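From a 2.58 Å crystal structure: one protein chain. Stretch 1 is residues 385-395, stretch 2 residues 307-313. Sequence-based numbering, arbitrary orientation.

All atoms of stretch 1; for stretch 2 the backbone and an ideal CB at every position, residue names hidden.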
ATOM      1  N   ASN A 385     -12.181   3.797  -9.595  1.00 51.11           N
ATOM      2  CA  ASN A 385     -13.350   4.613  -9.369  1.00 53.34           C
ATOM      3  C   ASN A 385     -13.125   6.090  -9.572  1.00 51.98           C
ATOM      4  O   ASN A 385     -14.004   6.878  -9.325  1.00 52.44           O
ATOM      5  CB  ASN A 385     -13.887   4.358  -7.978  1.00 56.52           C
ATOM      6  CG  ASN A 385     -14.463   2.956  -7.845  1.00 61.88           C
ATOM      7  OD1 ASN A 385     -15.222   2.467  -8.715  1.00 66.62           O
ATOM      8  ND2 ASN A 385     -14.117   2.306  -6.771  1.00 59.98           N
ATOM      9  N   TRP A 386     -11.958   6.455 -10.068  1.00 51.23           N
ATOM     10  CA  TRP A 386     -11.650   7.836 -10.338  1.00 50.72           C
ATOM     11  C   TRP A 386     -12.153   8.206 -11.712  1.00 51.61           C
ATOM     12  O   TRP A 386     -12.498   7.343 -12.473  1.00 52.24           O
ATOM     13  CB  TRP A 386     -10.153   8.029 -10.301  1.00 49.14           C
ATOM     14  CG  TRP A 386      -9.570   7.963  -8.976  1.00 50.66           C
ATOM     15  CD1 TRP A 386     -10.217   8.082  -7.768  1.00 52.08           C
ATOM     16  CD2 TRP A 386      -8.178   7.854  -8.680  1.00 50.09           C
ATOM     17  NE1 TRP A 386      -9.296   8.028  -6.723  1.00 49.14           N
ATOM     18  CE2 TRP A 386      -8.042   7.900  -7.262  1.00 50.28           C
ATOM     19  CE3 TRP A 386      -7.034   7.709  -9.474  1.00 51.04           C
ATOM     20  CZ2 TRP A 386      -6.813   7.821  -6.634  1.00 52.88           C
ATOM     21  CZ3 TRP A 386      -5.822   7.614  -8.868  1.00 55.54           C
ATOM     22  CH2 TRP A 386      -5.712   7.677  -7.444  1.00 61.24           C
ATOM     23  N   PRO A 387     -12.189   9.500 -12.045  1.00 54.78           N
ATOM     24  CA  PRO A 387     -12.581   9.891 -13.418  1.00 57.80           C
ATOM     25  C   PRO A 387     -11.746   9.235 -14.491  1.00 54.84           C
ATOM     26  O   PRO A 387     -10.576   9.012 -14.290  1.00 48.82           O
ATOM     27  CB  PRO A 387     -12.302  11.406 -13.441  1.00 58.90           C
ATOM     28  CG  PRO A 387     -12.525  11.813 -12.027  1.00 57.05           C
ATOM     29  CD  PRO A 387     -12.081  10.667 -11.160  1.00 53.67           C
ATOM     30  N   LYS A 388     -12.333   8.989 -15.651  1.00 61.02           N
ATOM     31  CA  LYS A 388     -11.574   8.420 -16.756  1.00 63.98           C
ATOM     32  C   LYS A 388     -10.311   9.225 -17.051  1.00 58.53           C
ATOM     33  O   LYS A 388      -9.312   8.672 -17.466  1.00 58.32           O
ATOM     34  CB  LYS A 388     -12.432   8.310 -18.017  1.00 73.77           C
ATOM     35  CG  LYS A 388     -13.434   7.173 -17.979  1.00 78.30           C
ATOM     36  CD  LYS A 388     -13.818   6.717 -19.384  1.00 92.66           C
ATOM     37  CE  LYS A 388     -14.575   5.386 -19.346  1.00100.34           C
ATOM     38  NZ  LYS A 388     -15.596   5.320 -18.249  1.00 94.72           N
ATOM     39  N   ALA A 389     -10.355  10.526 -16.837  1.00 54.34           N
ATOM     40  CA  ALA A 389      -9.234  11.365 -17.224  1.00 56.38           C
ATOM     41  C   ALA A 389      -8.013  11.166 -16.344  1.00 53.14           C
ATOM     42  O   ALA A 389      -6.909  11.197 -16.844  1.00 50.49           O
ATOM     43  CB  ALA A 389      -9.630  12.841 -17.237  1.00 58.38           C
ATOM     44  N   VAL A 390      -8.216  10.965 -15.045  1.00 50.50           N
ATOM     45  CA  VAL A 390      -7.101  10.704 -14.138  1.00 48.18           C
ATOM     46  C   VAL A 390      -6.563   9.299 -14.419  1.00 48.98           C
ATOM     47  O   VAL A 390      -5.370   9.023 -14.310  1.00 44.37           O
ATOM     48  CB  VAL A 390      -7.523  10.780 -12.656  1.00 46.06           C
ATOM     49  CG1 VAL A 390      -6.382  10.344 -11.757  1.00 48.25           C
ATOM     50  CG2 VAL A 390      -7.940  12.157 -12.266  1.00 43.40           C
ATOM     51  N   GLN A 391      -7.464   8.408 -14.795  1.00 50.47           N
ATOM     52  CA  GLN A 391      -7.122   7.024 -14.953  1.00 50.49           C
ATOM     53  C   GLN A 391      -6.173   6.909 -16.110  1.00 51.90           C
ATOM     54  O   GLN A 391      -5.228   6.114 -16.084  1.00 54.42           O
ATOM     55  CB  GLN A 391      -8.391   6.216 -15.182  1.00 51.40           C
ATOM     56  CG  GLN A 391      -8.497   5.069 -14.223  1.00 50.83           C
ATOM     57  CD  GLN A 391      -9.875   4.501 -14.097  1.00 51.29           C
ATOM     58  OE1 GLN A 391     -10.804   5.217 -13.756  1.00 49.26           O
ATOM     59  NE2 GLN A 391     -10.012   3.190 -14.327  1.00 51.38           N
ATOM     60  N   GLN A 392      -6.414   7.753 -17.113  1.00 52.31           N
ATOM     61  CA  GLN A 392      -5.587   7.825 -18.317  1.00 48.71           C
ATOM     62  C   GLN A 392      -4.295   8.631 -18.134  1.00 45.38           C
ATOM     63  O   GLN A 392      -3.327   8.426 -18.847  1.00 44.52           O
ATOM     64  CB  GLN A 392      -6.395   8.429 -19.469  1.00 49.10           C
ATOM     65  CG  GLN A 392      -7.564   7.559 -19.915  1.00 55.73           C
ATOM     66  CD  GLN A 392      -8.388   8.166 -21.071  1.00 61.71           C
ATOM     67  OE1 GLN A 392      -9.502   7.724 -21.341  1.00 64.09           O
ATOM     68  NE2 GLN A 392      -7.838   9.172 -21.756  1.00 61.84           N
ATOM     69  N   ARG A 393      -4.289   9.607 -17.248  1.00 41.66           N
ATOM     70  CA  ARG A 393      -3.058  10.338 -17.011  1.00 42.87           C
ATOM     71  C   ARG A 393      -2.069   9.337 -16.419  1.00 45.98           C
ATOM     72  O   ARG A 393      -0.914   9.357 -16.795  1.00 48.57           O
ATOM     73  CB  ARG A 393      -3.285  11.534 -16.082  1.00 42.27           C
ATOM     74  CG  ARG A 393      -2.049  12.121 -15.433  1.00 42.36           C
ATOM     75  CD  ARG A 393      -1.134  12.735 -16.439  1.00 42.66           C
ATOM     76  NE  ARG A 393       0.130  13.066 -15.790  1.00 42.64           N
ATOM     77  CZ  ARG A 393       0.332  14.132 -15.041  1.00 44.71           C
ATOM     78  NH1 ARG A 393      -0.643  15.012 -14.854  1.00 49.53           N
ATOM     79  NH2 ARG A 393       1.527  14.350 -14.512  1.00 45.60           N
ATOM     80  N   HIS A 394      -2.531   8.462 -15.511  1.00 46.90           N
ATOM     81  CA  HIS A 394      -1.717   7.356 -14.984  1.00 46.15           C
ATOM     82  C   HIS A 394      -1.193   6.386 -16.064  1.00 46.09           C
ATOM     83  O   HIS A 394       0.022   6.135 -16.158  1.00 44.59           O
ATOM     84  CB  HIS A 394      -2.495   6.580 -13.915  1.00 44.31           C
ATOM     85  CG  HIS A 394      -2.591   7.291 -12.613  1.00 43.99           C
ATOM     86  ND1 HIS A 394      -1.874   6.899 -11.507  1.00 45.50           N
ATOM     87  CD2 HIS A 394      -3.292   8.385 -12.238  1.00 44.42           C
ATOM     88  CE1 HIS A 394      -2.151   7.709 -10.498  1.00 47.31           C
ATOM     89  NE2 HIS A 394      -3.002   8.625 -10.916  1.00 44.87           N
ATOM     90  N   SER A 395      -2.094   5.827 -16.866  1.00 44.54           N
ATOM     91  CA  SER A 395      -1.654   4.878 -17.862  1.00 45.50           C
ATOM     92  C   SER A 395      -0.775   5.534 -18.916  1.00 47.56           C
ATOM     93  O   SER A 395       0.289   5.019 -19.261  1.00 48.08           O
ATOM     94  CB  SER A 395      -2.837   4.123 -18.461  1.00 48.69           C
ATOM     95  OG  SER A 395      -3.688   4.984 -19.181  1.00 54.44           O
ATOM     96  N   UNK A 307      -3.305  19.889 -10.626  1.00 50.96           N
ATOM     97  CA  UNK A 307      -3.799  18.816 -11.474  1.00 49.40           C
ATOM     98  C   UNK A 307      -4.840  17.915 -10.839  1.00 47.90           C
ATOM     99  O   UNK A 307      -4.829  17.685  -9.636  1.00 45.35           O
ATOM    100  CB  UNK A 307      -2.618  17.956 -11.929  1.00 49.40           C
ATOM    101  N   UNK A 308      -5.734  17.408 -11.683  1.00 46.73           N
ATOM    102  CA  UNK A 308      -6.867  16.592 -11.255  1.00 44.36           C
ATOM    103  C   UNK A 308      -6.434  15.312 -10.525  1.00 43.85           C
ATOM    104  O   UNK A 308      -7.086  14.892  -9.587  1.00 47.17           O
ATOM    105  CB  UNK A 308      -7.725  16.227 -12.468  1.00 44.36           C
ATOM    106  N   UNK A 309      -5.315  14.704 -10.904  1.00 42.94           N
ATOM    107  CA  UNK A 309      -4.825  13.576 -10.137  1.00 40.34           C
ATOM    108  C   UNK A 309      -4.586  13.917  -8.673  1.00 43.62           C
ATOM    109  O   UNK A 309      -4.719  13.064  -7.824  1.00 50.39           O
ATOM    110  CB  UNK A 309      -3.531  13.050 -10.762  1.00 40.34           C
ATOM    111  N   UNK A 310      -4.221  15.150  -8.372  1.00 45.77           N
ATOM    112  CA  UNK A 310      -3.930  15.545  -7.004  1.00 43.59           C
ATOM    113  C   UNK A 310      -5.226  15.593  -6.235  1.00 45.33           C
ATOM    114  O   UNK A 310      -5.308  15.063  -5.122  1.00 46.75           O
ATOM    115  CB  UNK A 310      -3.210  16.894  -6.950  1.00 43.59           C
ATOM    116  N   UNK A 311      -6.263  16.177  -6.833  1.00 44.79           N
ATOM    117  CA  UNK A 311      -7.523  16.404  -6.092  1.00 45.40           C
ATOM    118  C   UNK A 311      -8.285  15.125  -5.712  1.00 43.50           C
ATOM    119  O   UNK A 311      -9.075  15.129  -4.793  1.00 45.18           O
ATOM    120  CB  UNK A 311      -8.446  17.290  -6.931  1.00 45.40           C
ATOM    121  N   UNK A 312      -8.081  14.040  -6.432  1.00 43.08           N
ATOM    122  CA  UNK A 312      -8.735  12.776  -6.072  1.00 41.31           C
ATOM    123  C   UNK A 312      -8.024  12.030  -4.909  1.00 43.26           C
ATOM    124  O   UNK A 312      -8.589  11.098  -4.289  1.00 41.13           O
ATOM    125  CB  UNK A 312      -8.791  11.870  -7.303  1.00 41.31           C
ATOM    126  N   UNK A 313      -6.806  12.440  -4.584  1.00 41.22           N
ATOM    127  CA  UNK A 313      -6.150  11.826  -3.464  1.00 41.16           C
ATOM    128  C   UNK A 313      -7.030  12.015  -2.232  1.00 41.49           C
ATOM    129  O   UNK A 313      -7.689  13.012  -2.113  1.00 47.95           O
ATOM    130  CB  UNK A 313      -4.753  12.414  -3.254  1.00 41.16           C
TER

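Position 307 sits just before a helix, with phi/psi of -73/149 and its CB toward stretch 1, 4.6 Å from Arg393 NH1. Small capping residues such as Ser, Thr or Asp would suit, an acid also answering the arginine's charge; the phi admits proline as well. The deposited residue is Pro307. Its carbonyl O accepts a hydrogen bond from the backbone N of position 310 at 2.9 Å, opening the helix.

Position 308 is helical, and its CB points toward stretch 1, 4.1 Å from Val390 CG2. Beyond the valine lie Ala389 and Pro387, a shallow apolar surface that a medium or long chain could cover: Leu, Met, Gln, Lys. Gln308 is deposited, extended with chi1 and chi2 both t. Its CG packs 3.7 Å from Val390 CG2, while the amide end lies along the surface, OE1 3.6 Å from Ala389 CB and NE2 3.9 Å from Pro387 CG. No hydrogen bond crosses here; the aliphatic part packs on Val390 as a hydrocarbon would.

Position 309 lies where the backbones come close, its CA 5.4 Å from that of Val390. The CB is 4.1 Å from Val390 CG1 and 4.5 Å from His394 NE2, with the Arg393 side chain alongside. Alanine would fit, and so would a larger chain that turns aside: Leu, Met or an aromatic. Trp309 takes chi1 p. Its CB stays 4.0 Å from Val390 CG1, and the indole meets the arginine edge-on, CD1 lying over a guanidinium face 3.3 Å from Arg393 NH1. A water adds a polar link: it donates to Trp309 O at 3.0 Å and hydrogen-bonds His394 NE2 at 2.9 Å.

Position 310 points away, so stretch 1 sets no rule; Tyr310 is deposited. Position 311 is out of reach and equally unconstrained from this side; it holds Trp311.

Position 312 points toward stretch 1, with CB 3.9 Å from Trp386 NE1, 5.0 Å from Val390 CG2 and 5.2 Å from Pro387 CD. An indole face and two aliphatic neighbours ask for a compact apolar chain: Val, Ile, perhaps Ala or Thr. Val312, chi1 m, spreads its methyls. CG2 sits over the Trp386 six-membered ring, 3.6 Å from CE2 and 16° off the normal, a CH-pi contact, and reaches within 4.2 Å of Val390 CG1. CG1 instead lies 4.1 Å from Pro387 CD.

Position 313 directs its CB away, leaving many side chains possible. In Leu313 the end swings back nearer, yet CD2 still stops 4.8 Å from Trp386 CH2.

Stretch 2 (307-313) PQWYWVL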
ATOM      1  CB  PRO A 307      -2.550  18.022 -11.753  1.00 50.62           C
ATOM      2  CG  PRO A 307      -1.702  18.258 -10.541  1.00 51.30           C
ATOM      3  CD  PRO A 307      -1.933  19.656 -10.135  1.00 49.36           C
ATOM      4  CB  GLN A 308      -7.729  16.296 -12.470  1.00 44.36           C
ATOM      5  CG  GLN A 308      -9.072  15.666 -12.202  1.00 47.14           C
ATOM      6  CD  GLN A 308      -9.807  15.345 -13.504  1.00 53.45           C
ATOM      7  OE1 GLN A 308      -9.196  15.239 -14.575  1.00 53.77           O
ATOM      8  NE2 GLN A 308     -11.122  15.173 -13.418  1.00 55.21           N
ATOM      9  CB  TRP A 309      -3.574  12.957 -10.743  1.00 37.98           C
ATOM     10  CG  TRP A 309      -2.336  13.753 -10.718  1.00 36.53           C
ATOM     11  CD1 TRP A 309      -1.749  14.344 -11.774  1.00 36.76           C
ATOM     12  CD2 TRP A 309      -1.487  13.978  -9.603  1.00 37.51           C
ATOM     13  NE1 TRP A 309      -0.584  14.942 -11.394  1.00 37.80           N
ATOM     14  CE2 TRP A 309      -0.411  14.739 -10.049  1.00 39.34           C
ATOM     15  CE3 TRP A 309      -1.526  13.600  -8.258  1.00 41.43           C
ATOM     16  CZ2 TRP A 309       0.633  15.152  -9.184  1.00 40.92           C
ATOM     17  CZ3 TRP A 309      -0.478  14.012  -7.396  1.00 40.86           C
ATOM     18  CH2 TRP A 309       0.576  14.763  -7.872  1.00 39.18           C
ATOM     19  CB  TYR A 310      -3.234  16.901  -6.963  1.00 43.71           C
ATOM     20  CG  TYR A 310      -3.015  17.401  -5.603  1.00 44.30           C
ATOM     21  CD1 TYR A 310      -2.083  16.791  -4.774  1.00 44.23           C
ATOM     22  CD2 TYR A 310      -3.737  18.487  -5.108  1.00 42.44           C
ATOM     23  CE1 TYR A 310      -1.878  17.243  -3.477  1.00 43.41           C
ATOM     24  CE2 TYR A 310      -3.531  18.942  -3.805  1.00 41.79           C
ATOM     25  CZ  TYR A 310      -2.598  18.316  -2.988  1.00 41.93           C
ATOM     26  OH  TYR A 310      -2.361  18.733  -1.679  1.00 42.93           O
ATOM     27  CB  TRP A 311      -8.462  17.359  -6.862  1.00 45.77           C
ATOM     28  CG  TRP A 311      -7.917  18.766  -7.082  1.00 46.16           C
ATOM     29  CD1 TRP A 311      -7.676  19.350  -8.269  1.00 47.54           C
ATOM     30  CD2 TRP A 311      -7.560  19.733  -6.079  1.00 46.83           C
ATOM     31  NE1 TRP A 311      -7.181  20.613  -8.078  1.00 51.39           N
ATOM     32  CE2 TRP A 311      -7.114  20.873  -6.739  1.00 46.99           C
ATOM     33  CE3 TRP A 311      -7.606  19.747  -4.690  1.00 50.42           C
ATOM     34  CZ2 TRP A 311      -6.690  22.001  -6.070  1.00 47.76           C
ATOM     35  CZ3 TRP A 311      -7.189  20.887  -4.021  1.00 48.62           C
ATOM     36  CH2 TRP A 311      -6.758  21.992  -4.703  1.00 47.09           C
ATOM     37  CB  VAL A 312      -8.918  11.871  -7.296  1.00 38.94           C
ATOM     38  CG1 VAL A 312      -9.752  12.583  -8.346  1.00 39.06           C
ATOM     39  CG2 VAL A 312      -7.581  11.463  -7.883  1.00 39.10           C
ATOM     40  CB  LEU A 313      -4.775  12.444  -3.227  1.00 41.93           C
ATOM     41  CG  LEU A 313      -3.711  12.168  -4.271  1.00 40.02           C
ATOM     42  CD1 LEU A 313      -2.437  12.860  -3.876  1.00 39.23           C
ATOM     43  CD2 LEU A 313      -3.469  10.685  -4.407  1.00 41.92           C
TER
HETATM   44  O   HOH W   1      -3.891  10.358  -8.789  1.00 39.27           O
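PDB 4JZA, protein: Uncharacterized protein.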